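Local coordinates for protein glucokinase (Leishmania braziliensis MHOM/BR/75/M2904, PDB 6EDI) that probably phosphorylates D-glucose at the expense of ATP, as a dimeric glucokinase of the actin-like ATPase superfamily crystallised in its open conformation, at residues S51-F56 with I69-F74; Y42-V47 with G55-S60; F286-A291 with G314-A319. All blocks are in the same frame, centred on the assembly; numbering follows the deposited sequence.

Interaction 1 of 3, residues S51-F56 with I69-F74; sequences SARVGF and IIYVRF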
ATOM      1  N   SER A  51      -1.152 -21.729 -20.961  1.00 46.69           N
ATOM      2  CA  SER A  51      -1.143 -20.777 -22.052  1.00 45.19           C
ATOM      3  C   SER A  51      -0.327 -19.541 -21.732  1.00 41.83           C
ATOM      4  O   SER A  51      -0.586 -18.846 -20.746  1.00 41.67           O
ATOM      5  CB  SER A  51      -2.574 -20.378 -22.380  1.00 47.88           C
ATOM      6  OG  SER A  51      -3.244 -19.986 -21.199  1.00 53.67           O
ATOM      7  N   ALA A  52       0.662 -19.276 -22.576  1.00 37.80           N
ATOM      8  CA  ALA A  52       1.496 -18.100 -22.426  1.00 38.72           C
ATOM      9  C   ALA A  52       1.314 -17.228 -23.658  1.00 39.54           C
ATOM     10  O   ALA A  52       1.825 -17.546 -24.730  1.00 38.38           O
ATOM     11  CB  ALA A  52       2.958 -18.507 -22.261  1.00 35.71           C
ATOM     12  N   ARG A  53       0.572 -16.136 -23.527  1.00 38.22           N
ATOM     13  CA  ARG A  53       0.400 -15.255 -24.669  1.00 32.10           C
ATOM     14  C   ARG A  53       1.561 -14.281 -24.677  1.00 32.84           C
ATOM     15  O   ARG A  53       1.865 -13.675 -23.658  1.00 27.88           O
ATOM     16  CB  ARG A  53      -0.949 -14.537 -24.603  1.00 36.17           C
ATOM     17  CG  ARG A  53      -2.121 -15.515 -24.600  1.00 33.78           C
ATOM     18  CD  ARG A  53      -3.461 -14.843 -24.392  1.00 34.10           C
ATOM     19  NE  ARG A  53      -3.563 -14.221 -23.076  1.00 40.95           N
ATOM     20  CZ  ARG A  53      -4.683 -13.693 -22.596  1.00 44.10           C
ATOM     21  NH1 ARG A  53      -5.788 -13.726 -23.333  1.00 46.24           N
ATOM     22  NH2 ARG A  53      -4.701 -13.146 -21.386  1.00 42.95           N
ATOM     23  N   VAL A  54       2.238 -14.163 -25.815  1.00 31.25           N
ATOM     24  CA  VAL A  54       3.399 -13.280 -25.920  1.00 26.94           C
ATOM     25  C   VAL A  54       3.173 -12.360 -27.109  1.00 27.52           C
ATOM     26  O   VAL A  54       2.853 -12.825 -28.191  1.00 27.32           O
ATOM     27  CB  VAL A  54       4.677 -14.095 -26.177  1.00 27.61           C
ATOM     28  CG1 VAL A  54       5.907 -13.199 -26.195  1.00 29.06           C
ATOM     29  CG2 VAL A  54       4.829 -15.176 -25.145  1.00 28.26           C
ATOM     30  N   GLY A  55       3.338 -11.057 -26.933  1.00 26.51           N
ATOM     31  CA  GLY A  55       3.140 -10.172 -28.063  1.00 27.13           C
ATOM     32  C   GLY A  55       3.580  -8.739 -27.833  1.00 27.54           C
ATOM     33  O   GLY A  55       4.482  -8.470 -27.055  1.00 27.77           O
ATOM     34  N   PHE A  56       2.917  -7.827 -28.532  1.00 30.07           N
ATOM     35  CA  PHE A  56       3.351  -6.441 -28.614  1.00 30.07           C
ATOM     36  C   PHE A  56       2.140  -5.541 -28.527  1.00 29.21           C
ATOM     37  O   PHE A  56       1.057  -5.895 -28.996  1.00 29.35           O
ATOM     38  CB  PHE A  56       4.076  -6.211 -29.944  1.00 26.81           C
ATOM     39  CG  PHE A  56       5.255  -7.094 -30.131  1.00 28.61           C
ATOM     40  CD1 PHE A  56       6.479  -6.753 -29.587  1.00 30.71           C
ATOM     41  CD2 PHE A  56       5.128  -8.298 -30.816  1.00 35.25           C
ATOM     42  CE1 PHE A  56       7.575  -7.582 -29.738  1.00 36.49           C
ATOM     43  CE2 PHE A  56       6.209  -9.140 -30.980  1.00 32.88           C
ATOM     44  CZ  PHE A  56       7.437  -8.787 -30.447  1.00 33.65           C
ATOM     45  N   ILE A  69      -3.156  -4.629 -29.499  1.00 30.41           N
ATOM     46  CA  ILE A  69      -2.315  -5.723 -29.043  1.00 31.92           C
ATOM     47  C   ILE A  69      -2.340  -6.821 -30.097  1.00 30.59           C
ATOM     48  O   ILE A  69      -3.370  -7.086 -30.715  1.00 33.45           O
ATOM     49  CB  ILE A  69      -2.770  -6.289 -27.671  1.00 27.36           C
ATOM     50  CG1 ILE A  69      -2.884  -5.164 -26.637  1.00 32.25           C
ATOM     51  CG2 ILE A  69      -1.802  -7.345 -27.161  1.00 31.25           C
ATOM     52  CD1 ILE A  69      -3.385  -5.609 -25.246  1.00 29.90           C
ATOM     53  N   ILE A  70      -1.176  -7.414 -30.329  1.00 27.22           N
ATOM     54  CA  ILE A  70      -1.075  -8.618 -31.134  1.00 31.15           C
ATOM     55  C   ILE A  70      -0.347  -9.637 -30.285  1.00 29.04           C
ATOM     56  O   ILE A  70       0.679  -9.319 -29.710  1.00 27.74           O
ATOM     57  CB  ILE A  70      -0.233  -8.384 -32.386  1.00 26.50           C
ATOM     58  CG1 ILE A  70      -0.902  -7.388 -33.313  1.00 33.33           C
ATOM     59  CG2 ILE A  70      -0.025  -9.704 -33.120  1.00 36.68           C
ATOM     60  CD1 ILE A  70      -2.258  -7.787 -33.763  1.00 39.71           C
ATOM     61  N   TYR A  71      -0.843 -10.868 -30.204  1.00 31.39           N
ATOM     62  CA  TYR A  71      -0.122 -11.871 -29.434  1.00 26.66           C
ATOM     63  C   TYR A  71      -0.214 -13.242 -30.069  1.00 30.60           C
ATOM     64  O   TYR A  71      -1.168 -13.542 -30.787  1.00 31.48           O
ATOM     65  CB  TYR A  71      -0.619 -11.927 -27.978  1.00 30.49           C
ATOM     66  CG  TYR A  71      -2.052 -12.375 -27.836  1.00 34.52           C
ATOM     67  CD1 TYR A  71      -2.387 -13.727 -27.795  1.00 37.20           C
ATOM     68  CD2 TYR A  71      -3.078 -11.447 -27.748  1.00 37.85           C
ATOM     69  CE1 TYR A  71      -3.698 -14.134 -27.676  1.00 34.19           C
ATOM     70  CE2 TYR A  71      -4.394 -11.859 -27.622  1.00 35.93           C
ATOM     71  CZ  TYR A  71      -4.692 -13.193 -27.586  1.00 34.74           C
ATOM     72  OH  TYR A  71      -6.006 -13.577 -27.457  1.00 40.26           O
ATOM     73  N   VAL A  72       0.796 -14.058 -29.792  1.00 26.86           N
ATOM     74  CA  VAL A  72       0.814 -15.463 -30.168  1.00 33.26           C
ATOM     75  C   VAL A  72       0.530 -16.262 -28.909  1.00 33.31           C
ATOM     76  O   VAL A  72       1.102 -15.987 -27.852  1.00 34.41           O
ATOM     77  CB  VAL A  72       2.200 -15.856 -30.702  1.00 34.62           C
ATOM     78  CG1 VAL A  72       2.265 -17.348 -30.996  1.00 35.71           C
ATOM     79  CG2 VAL A  72       2.526 -15.050 -31.940  1.00 32.59           C
ATOM     80  N   ARG A  73      -0.371 -17.231 -28.990  1.00 30.83           N
ATOM     81  CA  ARG A  73      -0.598 -18.083 -27.832  1.00 35.73           C
ATOM     82  C   ARG A  73       0.332 -19.278 -27.918  1.00 38.59           C
ATOM     83  O   ARG A  73       0.241 -20.079 -28.847  1.00 36.77           O
ATOM     84  CB  ARG A  73      -2.055 -18.535 -27.744  1.00 37.59           C
ATOM     85  CG  ARG A  73      -2.337 -19.441 -26.552  1.00 43.29           C
ATOM     86  CD  ARG A  73      -3.777 -19.925 -26.557  1.00 47.64           C
ATOM     87  NE  ARG A  73      -4.736 -18.823 -26.666  1.00 43.46           N
ATOM     88  CZ  ARG A  73      -5.208 -18.139 -25.629  1.00 47.36           C
ATOM     89  NH1 ARG A  73      -4.799 -18.432 -24.401  1.00 48.94           N
ATOM     90  NH2 ARG A  73      -6.079 -17.152 -25.815  1.00 47.22           N
ATOM     91  N   PHE A  74       1.248 -19.376 -26.961  1.00 35.37           N
ATOM     92  CA  PHE A  74       2.135 -20.525 -26.875  1.00 40.20           C
ATOM     93  C   PHE A  74       1.549 -21.468 -25.845  1.00 41.00           C
ATOM     94  O   PHE A  74       0.769 -21.047 -24.990  1.00 40.02           O
ATOM     95  CB  PHE A  74       3.548 -20.091 -26.468  1.00 38.36           C
ATOM     96  CG  PHE A  74       4.283 -19.336 -27.535  1.00 38.69           C
ATOM     97  CD1 PHE A  74       5.064 -20.006 -28.469  1.00 36.14           C
ATOM     98  CD2 PHE A  74       4.207 -17.948 -27.603  1.00 38.51           C
ATOM     99  CE1 PHE A  74       5.751 -19.306 -29.464  1.00 36.51           C
ATOM    100  CE2 PHE A  74       4.894 -17.244 -28.591  1.00 33.99           C
ATOM    101  CZ  PHE A  74       5.667 -17.926 -29.519  1.00 37.58           C
TER

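Interaction 2 of 3, residues Y42-V47 with G55-S60; sequences YVVCDV and GFSQAS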
ATOM      1  N   TYR A  42       5.502  -1.791 -26.703  1.00 29.38           N
ATOM      2  CA  TYR A  42       5.502  -2.382 -25.370  1.00 27.02           C
ATOM      3  C   TYR A  42       5.297  -3.909 -25.482  1.00 27.54           C
ATOM      4  O   TYR A  42       4.290  -4.379 -26.018  1.00 29.92           O
ATOM      5  CB  TYR A  42       4.438  -1.703 -24.489  1.00 29.01           C
ATOM      6  CG  TYR A  42       4.530  -0.174 -24.472  1.00 28.79           C
ATOM      7  CD1 TYR A  42       5.317   0.483 -23.537  1.00 30.52           C
ATOM      8  CD2 TYR A  42       3.825   0.599 -25.393  1.00 31.13           C
ATOM      9  CE1 TYR A  42       5.408   1.869 -23.520  1.00 32.56           C
ATOM     10  CE2 TYR A  42       3.910   1.984 -25.394  1.00 31.41           C
ATOM     11  CZ  TYR A  42       4.698   2.615 -24.451  1.00 32.86           C
ATOM     12  OH  TYR A  42       4.774   3.989 -24.447  1.00 33.00           O
ATOM     13  N   VAL A  43       6.288  -4.671 -25.025  1.00 27.08           N
ATOM     14  CA  VAL A  43       6.229  -6.129 -25.090  1.00 27.15           C
ATOM     15  C   VAL A  43       5.330  -6.620 -23.964  1.00 26.97           C
ATOM     16  O   VAL A  43       5.449  -6.166 -22.810  1.00 25.03           O
ATOM     17  CB  VAL A  43       7.625  -6.770 -25.039  1.00 26.53           C
ATOM     18  CG1 VAL A  43       7.535  -8.245 -24.689  1.00 27.65           C
ATOM     19  CG2 VAL A  43       8.328  -6.601 -26.396  1.00 30.77           C
ATOM     20  N   VAL A  44       4.399  -7.498 -24.320  1.00 26.25           N
ATOM     21  CA  VAL A  44       3.398  -7.973 -23.384  1.00 28.46           C
ATOM     22  C   VAL A  44       3.420  -9.488 -23.350  1.00 28.43           C
ATOM     23  O   VAL A  44       3.714 -10.157 -24.355  1.00 30.46           O
ATOM     24  CB  VAL A  44       1.958  -7.476 -23.736  1.00 25.77           C
ATOM     25  CG1 VAL A  44       1.958  -6.006 -23.977  1.00 26.24           C
ATOM     26  CG2 VAL A  44       1.401  -8.198 -24.954  1.00 27.90           C
ATOM     27  N   CYS A  45       3.114 -10.026 -22.178  1.00 24.44           N
ATOM     28  CA  CYS A  45       3.109 -11.464 -21.966  1.00 27.81           C
ATOM     29  C   CYS A  45       2.304 -11.746 -20.710  1.00 28.35           C
ATOM     30  O   CYS A  45       2.432 -11.045 -19.712  1.00 28.93           O
ATOM     31  CB  CYS A  45       4.536 -12.004 -21.830  1.00 30.69           C
ATOM     32  SG  CYS A  45       4.673 -13.766 -21.398  1.00 34.23           S
ATOM     33  N   ASP A  46       1.449 -12.757 -20.777  1.00 29.29           N
ATOM     34  CA  ASP A  46       0.695 -13.178 -19.607  1.00 30.45           C
ATOM     35  C   ASP A  46       0.693 -14.699 -19.578  1.00 35.84           C
ATOM     36  O   ASP A  46       0.614 -15.347 -20.629  1.00 34.78           O
ATOM     37  CB  ASP A  46      -0.726 -12.612 -19.644  1.00 31.51           C
ATOM     38  CG  ASP A  46      -1.621 -13.186 -18.549  1.00 40.20           C
ATOM     39  OD1 ASP A  46      -2.252 -14.237 -18.788  1.00 45.88           O
ATOM     40  OD2 ASP A  46      -1.703 -12.585 -17.451  1.00 40.34           O
ATOM     41  N   VAL A  47       0.828 -15.262 -18.380  1.00 36.68           N
ATOM     42  CA  VAL A  47       0.773 -16.709 -18.197  1.00 38.75           C
ATOM     43  C   VAL A  47      -0.471 -17.094 -17.394  1.00 41.53           C
ATOM     44  O   VAL A  47      -0.787 -16.457 -16.395  1.00 41.42           O
ATOM     45  CB  VAL A  47       2.020 -17.214 -17.480  1.00 36.18           C
ATOM     46  CG1 VAL A  47       1.968 -18.721 -17.343  1.00 42.71           C
ATOM     47  CG2 VAL A  47       3.255 -16.826 -18.258  1.00 35.22           C
ATOM     48  N   GLY A  55       3.338 -11.057 -26.933  1.00 26.51           N
ATOM     49  CA  GLY A  55       3.140 -10.172 -28.063  1.00 27.13           C
ATOM     50  C   GLY A  55       3.580  -8.739 -27.833  1.00 27.54           C
ATOM     51  O   GLY A  55       4.482  -8.470 -27.055  1.00 27.77           O
ATOM     52  N   PHE A  56       2.917  -7.827 -28.532  1.00 30.07           N
ATOM     53  CA  PHE A  56       3.351  -6.441 -28.614  1.00 30.07           C
ATOM     54  C   PHE A  56       2.140  -5.541 -28.527  1.00 29.21           C
ATOM     55  O   PHE A  56       1.057  -5.895 -28.996  1.00 29.35           O
ATOM     56  CB  PHE A  56       4.076  -6.211 -29.944  1.00 26.81           C
ATOM     57  CG  PHE A  56       5.255  -7.094 -30.131  1.00 28.61           C
ATOM     58  CD1 PHE A  56       6.479  -6.753 -29.587  1.00 30.71           C
ATOM     59  CD2 PHE A  56       5.128  -8.298 -30.816  1.00 35.25           C
ATOM     60  CE1 PHE A  56       7.575  -7.582 -29.738  1.00 36.49           C
ATOM     61  CE2 PHE A  56       6.209  -9.140 -30.980  1.00 32.88           C
ATOM     62  CZ  PHE A  56       7.437  -8.787 -30.447  1.00 33.65           C
ATOM     63  N   SER A  57       2.320  -4.374 -27.923  1.00 26.42           N
ATOM     64  CA  SER A  57       1.228  -3.423 -27.799  1.00 31.34           C
ATOM     65  C   SER A  57       1.730  -2.032 -28.147  1.00 28.50           C
ATOM     66  O   SER A  57       2.922  -1.748 -28.048  1.00 27.66           O
ATOM     67  CB  SER A  57       0.687  -3.407 -26.372  1.00 28.77           C
ATOM     68  OG  SER A  57       1.719  -3.038 -25.479  1.00 33.72           O
ATOM     69  N   GLN A  58       0.813  -1.167 -28.553  1.00 29.35           N
ATOM     70  CA  GLN A  58       1.159   0.228 -28.764  1.00 35.56           C
ATOM     71  C   GLN A  58      -0.112   1.035 -28.592  1.00 37.98           C
ATOM     72  O   GLN A  58      -1.210   0.474 -28.603  1.00 35.52           O
ATOM     73  CB  GLN A  58       1.719   0.414 -30.174  1.00 33.46           C
ATOM     74  CG  GLN A  58       0.789  -0.127 -31.239  1.00 34.98           C
ATOM     75  CD  GLN A  58       1.213   0.251 -32.642  1.00 39.13           C
ATOM     76  OE1 GLN A  58       0.441   0.097 -33.589  1.00 43.32           O
ATOM     77  NE2 GLN A  58       2.440   0.755 -32.787  1.00 39.58           N
ATOM     78  N   ALA A  59       0.036   2.342 -28.404  1.00 37.69           N
ATOM     79  CA  ALA A  59      -1.105   3.246 -28.419  1.00 46.16           C
ATOM     80  C   ALA A  59      -1.263   3.911 -29.793  1.00 54.25           C
ATOM     81  O   ALA A  59      -0.822   3.384 -30.814  1.00 48.62           O
ATOM     82  CB  ALA A  59      -0.951   4.303 -27.342  1.00 49.81           C
ATOM     83  N   SER A  60      -1.914   5.071 -29.791  1.00 61.28           N
ATOM     84  CA  SER A  60      -2.034   5.956 -30.953  1.00 62.77           C
ATOM     85  C   SER A  60      -2.591   7.271 -30.403  1.00 67.70           C
ATOM     86  O   SER A  60      -3.533   7.252 -29.614  1.00 67.31           O
ATOM     87  CB  SER A  60      -2.977   5.375 -32.015  1.00 60.73           C
ATOM     88  OG  SER A  60      -2.538   4.111 -32.480  1.00 60.03           O
TER

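Interaction 3 of 3, residues F286-A291 with G314-A319; sequences FNYAYA and GSDTAA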
ATOM      1  N   PHE A 286     -20.916 -21.291  -0.207  1.00 30.35           N
ATOM      2  CA  PHE A 286     -21.227 -21.373   1.211  1.00 33.85           C
ATOM      3  C   PHE A 286     -22.438 -20.514   1.548  1.00 33.27           C
ATOM      4  O   PHE A 286     -23.301 -20.906   2.348  1.00 33.89           O
ATOM      5  CB  PHE A 286     -20.037 -20.929   2.063  1.00 35.50           C
ATOM      6  CG  PHE A 286     -20.343 -20.880   3.526  1.00 29.86           C
ATOM      7  CD1 PHE A 286     -20.287 -22.036   4.294  1.00 35.91           C
ATOM      8  CD2 PHE A 286     -20.707 -19.685   4.134  1.00 35.43           C
ATOM      9  CE1 PHE A 286     -20.583 -22.008   5.651  1.00 40.19           C
ATOM     10  CE2 PHE A 286     -21.000 -19.638   5.489  1.00 35.76           C
ATOM     11  CZ  PHE A 286     -20.939 -20.807   6.253  1.00 37.53           C
ATOM     12  N   ASN A 287     -22.485 -19.326   0.958  1.00 32.70           N
ATOM     13  CA  ASN A 287     -23.593 -18.418   1.195  1.00 30.03           C
ATOM     14  C   ASN A 287     -24.936 -19.029   0.833  1.00 34.32           C
ATOM     15  O   ASN A 287     -25.937 -18.838   1.535  1.00 35.07           O
ATOM     16  CB  ASN A 287     -23.371 -17.111   0.451  1.00 32.79           C
ATOM     17  CG  ASN A 287     -22.411 -16.196   1.187  1.00 31.27           C
ATOM     18  OD1 ASN A 287     -21.827 -16.595   2.200  1.00 24.27           O
ATOM     19  ND2 ASN A 287     -22.239 -14.973   0.682  1.00 30.90           N
ATOM     20  N   TYR A 288     -24.943 -19.789  -0.251  1.00 31.65           N
ATOM     21  CA  TYR A 288     -26.168 -20.429  -0.709  1.00 39.18           C
ATOM     22  C   TYR A 288     -26.693 -21.421   0.321  1.00 33.69           C
ATOM     23  O   TYR A 288     -27.855 -21.357   0.716  1.00 36.14           O
ATOM     24  CB  TYR A 288     -25.949 -21.127  -2.048  1.00 34.16           C
ATOM     25  CG  TYR A 288     -27.236 -21.659  -2.638  1.00 41.30           C
ATOM     26  CD1 TYR A 288     -28.231 -20.790  -3.074  1.00 40.53           C
ATOM     27  CD2 TYR A 288     -27.461 -23.023  -2.750  1.00 45.45           C
ATOM     28  CE1 TYR A 288     -29.416 -21.269  -3.616  1.00 45.39           C
ATOM     29  CE2 TYR A 288     -28.639 -23.512  -3.290  1.00 45.22           C
ATOM     30  CZ  TYR A 288     -29.612 -22.632  -3.720  1.00 47.24           C
ATOM     31  OH  TYR A 288     -30.787 -23.129  -4.257  1.00 49.76           O
ATOM     32  N   ALA A 289     -25.830 -22.332   0.750  1.00 36.05           N
ATOM     33  CA  ALA A 289     -26.178 -23.259   1.818  1.00 38.12           C
ATOM     34  C   ALA A 289     -26.656 -22.485   3.039  1.00 41.73           C
ATOM     35  O   ALA A 289     -27.752 -22.730   3.548  1.00 43.93           O
ATOM     36  CB  ALA A 289     -25.001 -24.142   2.161  1.00 41.98           C
ATOM     37  N   TYR A 290     -25.848 -21.521   3.478  1.00 37.50           N
ATOM     38  CA  TYR A 290     -26.152 -20.736   4.669  1.00 35.40           C
ATOM     39  C   TYR A 290     -27.538 -20.091   4.605  1.00 37.85           C
ATOM     40  O   TYR A 290     -28.222 -19.990   5.619  1.00 40.00           O
ATOM     41  CB  TYR A 290     -25.053 -19.684   4.910  1.00 34.65           C
ATOM     42  CG  TYR A 290     -25.151 -18.938   6.235  1.00 34.25           C
ATOM     43  CD1 TYR A 290     -24.625 -19.479   7.404  1.00 35.45           C
ATOM     44  CD2 TYR A 290     -25.740 -17.680   6.306  1.00 35.93           C
ATOM     45  CE1 TYR A 290     -24.701 -18.794   8.610  1.00 32.36           C
ATOM     46  CE2 TYR A 290     -25.817 -16.991   7.502  1.00 32.33           C
ATOM     47  CZ  TYR A 290     -25.299 -17.556   8.647  1.00 34.81           C
ATOM     48  OH  TYR A 290     -25.374 -16.875   9.837  1.00 34.47           O
ATOM     49  N   ALA A 291     -27.966 -19.672   3.416  1.00 36.81           N
ATOM     50  CA  ALA A 291     -29.252 -18.973   3.293  1.00 35.28           C
ATOM     51  C   ALA A 291     -30.437 -19.941   3.210  1.00 39.70           C
ATOM     52  O   ALA A 291     -31.564 -19.577   3.543  1.00 45.83           O
ATOM     53  CB  ALA A 291     -29.251 -18.040   2.100  1.00 34.26           C
ATOM     54  N   GLY A 314     -34.044 -14.699 -10.757  1.00 50.06           N
ATOM     55  CA  GLY A 314     -34.943 -14.017  -9.847  1.00 44.10           C
ATOM     56  C   GLY A 314     -35.824 -14.987  -9.082  1.00 49.22           C
ATOM     57  O   GLY A 314     -36.620 -14.582  -8.232  1.00 53.71           O
ATOM     58  N   SER A 315     -35.687 -16.273  -9.380  1.00 48.04           N
ATOM     59  CA  SER A 315     -36.438 -17.285  -8.656  1.00 54.43           C
ATOM     60  C   SER A 315     -35.902 -17.493  -7.246  1.00 53.46           C
ATOM     61  O   SER A 315     -36.284 -16.789  -6.309  1.00 58.32           O
ATOM     62  CB  SER A 315     -36.395 -18.621  -9.393  1.00 56.51           C
ATOM     63  OG  SER A 315     -36.670 -19.669  -8.478  1.00 60.23           O
ATOM     64  N   ASP A 316     -35.019 -18.481  -7.133  1.00 55.69           N
ATOM     65  CA  ASP A 316     -34.428 -18.942  -5.876  1.00 47.47           C
ATOM     66  C   ASP A 316     -34.058 -17.801  -4.928  1.00 49.69           C
ATOM     67  O   ASP A 316     -33.077 -17.085  -5.136  1.00 47.81           O
ATOM     68  CB  ASP A 316     -33.206 -19.808  -6.204  1.00 48.38           C
ATOM     69  CG  ASP A 316     -32.737 -20.644  -5.040  1.00 45.96           C
ATOM     70  OD1 ASP A 316     -32.707 -20.135  -3.895  1.00 44.92           O
ATOM     71  OD2 ASP A 316     -32.372 -21.814  -5.288  1.00 43.71           O
ATOM     72  N   THR A 317     -34.866 -17.654  -3.883  1.00 50.04           N
ATOM     73  CA  THR A 317     -34.726 -16.572  -2.916  1.00 48.85           C
ATOM     74  C   THR A 317     -33.387 -16.672  -2.164  1.00 45.61           C
ATOM     75  O   THR A 317     -32.801 -15.659  -1.754  1.00 43.97           O
ATOM     76  CB  THR A 317     -35.942 -16.571  -1.944  1.00 46.27           C
ATOM     77  OG1 THR A 317     -36.207 -15.242  -1.485  1.00 53.84           O
ATOM     78  CG2 THR A 317     -35.718 -17.500  -0.755  1.00 45.68           C
ATOM     79  N   ALA A 318     -32.889 -17.896  -2.010  1.00 44.11           N
ATOM     80  CA  ALA A 318     -31.637 -18.128  -1.303  1.00 42.98           C
ATOM     81  C   ALA A 318     -30.428 -17.774  -2.167  1.00 45.76           C
ATOM     82  O   ALA A 318     -29.427 -17.251  -1.666  1.00 38.26           O
ATOM     83  CB  ALA A 318     -31.558 -19.557  -0.831  1.00 42.09           C
ATOM     84  N   ALA A 319     -30.514 -18.076  -3.462  1.00 41.59           N
ATOM     85  CA  ALA A 319     -29.448 -17.704  -4.384  1.00 41.51           C
ATOM     86  C   ALA A 319     -29.301 -16.184  -4.413  1.00 42.03           C
ATOM     87  O   ALA A 319     -28.188 -15.659  -4.497  1.00 39.48           O
ATOM     88  CB  ALA A 319     -29.726 -18.242  -5.778  1.00 41.65           C
TER

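Interaction 1 of 3, residues S51-F56 with I69-F74
Y71 carries CG in the crowded position between its backbone N and carbonyl carbon (chi1 65°), whereas R53 sets CG anti to its own carbonyl carbon (chi1 -60°); with these torsions the two side chains run side by side in the same direction. They belong to an antiparallel beta hairpin, strands 51-58 and 67-75, in the six-stranded mixed sheet of an actin-like ATPase fold. Six backbone hydrogen bonds join the segments in three reciprocal pairs, A52 with F74, V54 with V72 and F56 with I70. The pair at F56 and I70 meets each carbonyl nearly along its C=O axis, but both bonds between A52 and F74 bring the N-H in from above the carbonyl plane.

G55 opposes Y71 at a non-hydrogen-bonded position, where the backbones come closest, CA to CA 3.9 Å. A CB on G55 would collide with I70 O and with Y71 CA, so the lack of a side chain permits this approach.

The aliphatic part of R53 runs beside the Y71 ring and meets it obliquely, R53 CD being 3.4 Å from Y71 CE1. Its guanidinium is turned 68° from the ring and lies too far off, R53 CZ 5.3 Å from the centre of the Y71 ring, for more than a weak cation-pi attraction. R53 also lays CG and CD over one face of the R73 guanidinium, although the like charges of R53 NH1 and R73 NH2 stand only 4.2 Å apart. Weak, long ion pairs to D46 and E20 respectively may ease that repulsion. Among the residues on the side of A52, V54 and F56, V54 crosses F74 obliquely, its CG2 3.8 Å from F74 CD2.

Interaction 2 of 3, residues Y42-V47 with G55-S60
The carbonyl oxygen of Y42 is gripped twice by one residue: S57 N donates to Y42 O at 2.7 Å, and S57 OG donates to the same Y42 O at 2.9 Å. The amide arrives in the carbonyl plane but is bent at its hydrogen, 142°, while the hydroxyl comes from above that plane. The serine torsion explains the second bond, since chi1 of 60° lodges OG between its own backbone N and carbonyl carbon and turns it back onto the neighbouring strand. OG is thereby pressed against the tyrosine side chain as well, with S57 OG 3.2 Å from Y42 CB.

The remaining backbone bonds are straighter. Y42 N donates to S57 O at 174°, and V44 and G55 exchange a reciprocal pair, so the segments form one antiparallel ladder with V43 opposite F56 at a non-hydrogen-bonded position. This is the beta hairpin of strands 41-48 and 51-58. Beyond V44 the two segments part, and C45 to V47 make no contact with 55-60.

Packing differs on the two faces. On the side of V43 and F56 the side chains run together, V43 CG2 reaching to 3.6 Å from F56 CE1. On the opposite face, that of Y42, V44 and S57, the two V44 branches spread along the partner strand: CG1 meets the S57 hydroxyl, and CG2 rests by the G55 carbonyl group, 3.7 Å from G55 C.

Helix 399-409 covers the face of Y42, V44 and S57 through L405 and C404, and helix 84-98 packs V91 and L95 against F56 on the other. Within the sheet, strand 41-48 lies between 51-58 and the parallel strand 110-117, whose S112 and A114 bond to the backbone of V43.

Interaction 3 of 3, residues F286-A291 with G314-A319
The Y288 ring meets the 314-319 segment at its edge, where A319 N and, of the D316 carboxylate, CG and OD2 lie close to the ring plane; A318 approaches obliquely. Ring and carboxylate reach one another tip to tip, their planes 58° apart. At that junction Y288 OH donates to D316 OD2 over a very short 2.3 Å, using the syn lone pair of OD2. Such a separation is compressed for a phenol-carboxylate bond and may mean a tightly shared proton or limited accuracy of the model here. K302 also offers a weak hydrogen bond to the same hydroxyl, which would tend to stabilise negative charge on this pair.

Torsions place both groups: CG lies anti to the backbone N in Y288 (chi1 -173°) and in D316 (chi1 -164°). The other carboxylate oxygen turns to the helix that follows. D316 OD1 accepts A319 N at 3.0 Å, from above the carboxylate plane, and also takes a weak bond from A318 N. The two oxygens therefore divide their work, OD2 holding the tyrosine and OD1 the helix start.

Below the hydroxyl the contact is apolar. Y288 CE1 stands 3.7 Å from A319 CB and slightly farther from A318 CB, and A291 CB closes the side with a 4.0 Å approach to A318 CB. Helix 304-313 adds V307 against Y288 and A319.

D316 is the N-cap of helix 317-341, following the positive-phi G314 that leaves helix 304-313. The arrangement is a helix N-cap whose carboxylate is additionally anchored by a tyrosine from a neighbouring helix, 281-292.

Interactions 1 and 2 adjoin in one mixed sheet, their centres 8 Å apart, and share G55 and F56 on strand 51-58. That strand pairs with 41-48 on one side and 67-75 on the other, so consecutive strands form an antiparallel meander; R53 N to D46 O, 3.0 Å, is a probable further rung between the two contacts. Along the chain interaction 2 opens first, at strand 41-48, interaction 1 carries on from strand 51-58, and interaction 3 follows in a helical region. Its centre is 40 Å from that of interaction 1 and 42 Å from that of interaction 2. Sheet pairing and helix capping thus belong to well-separated parts of the subunit, consistent with the two-lobed build of actin-like sugar kinases.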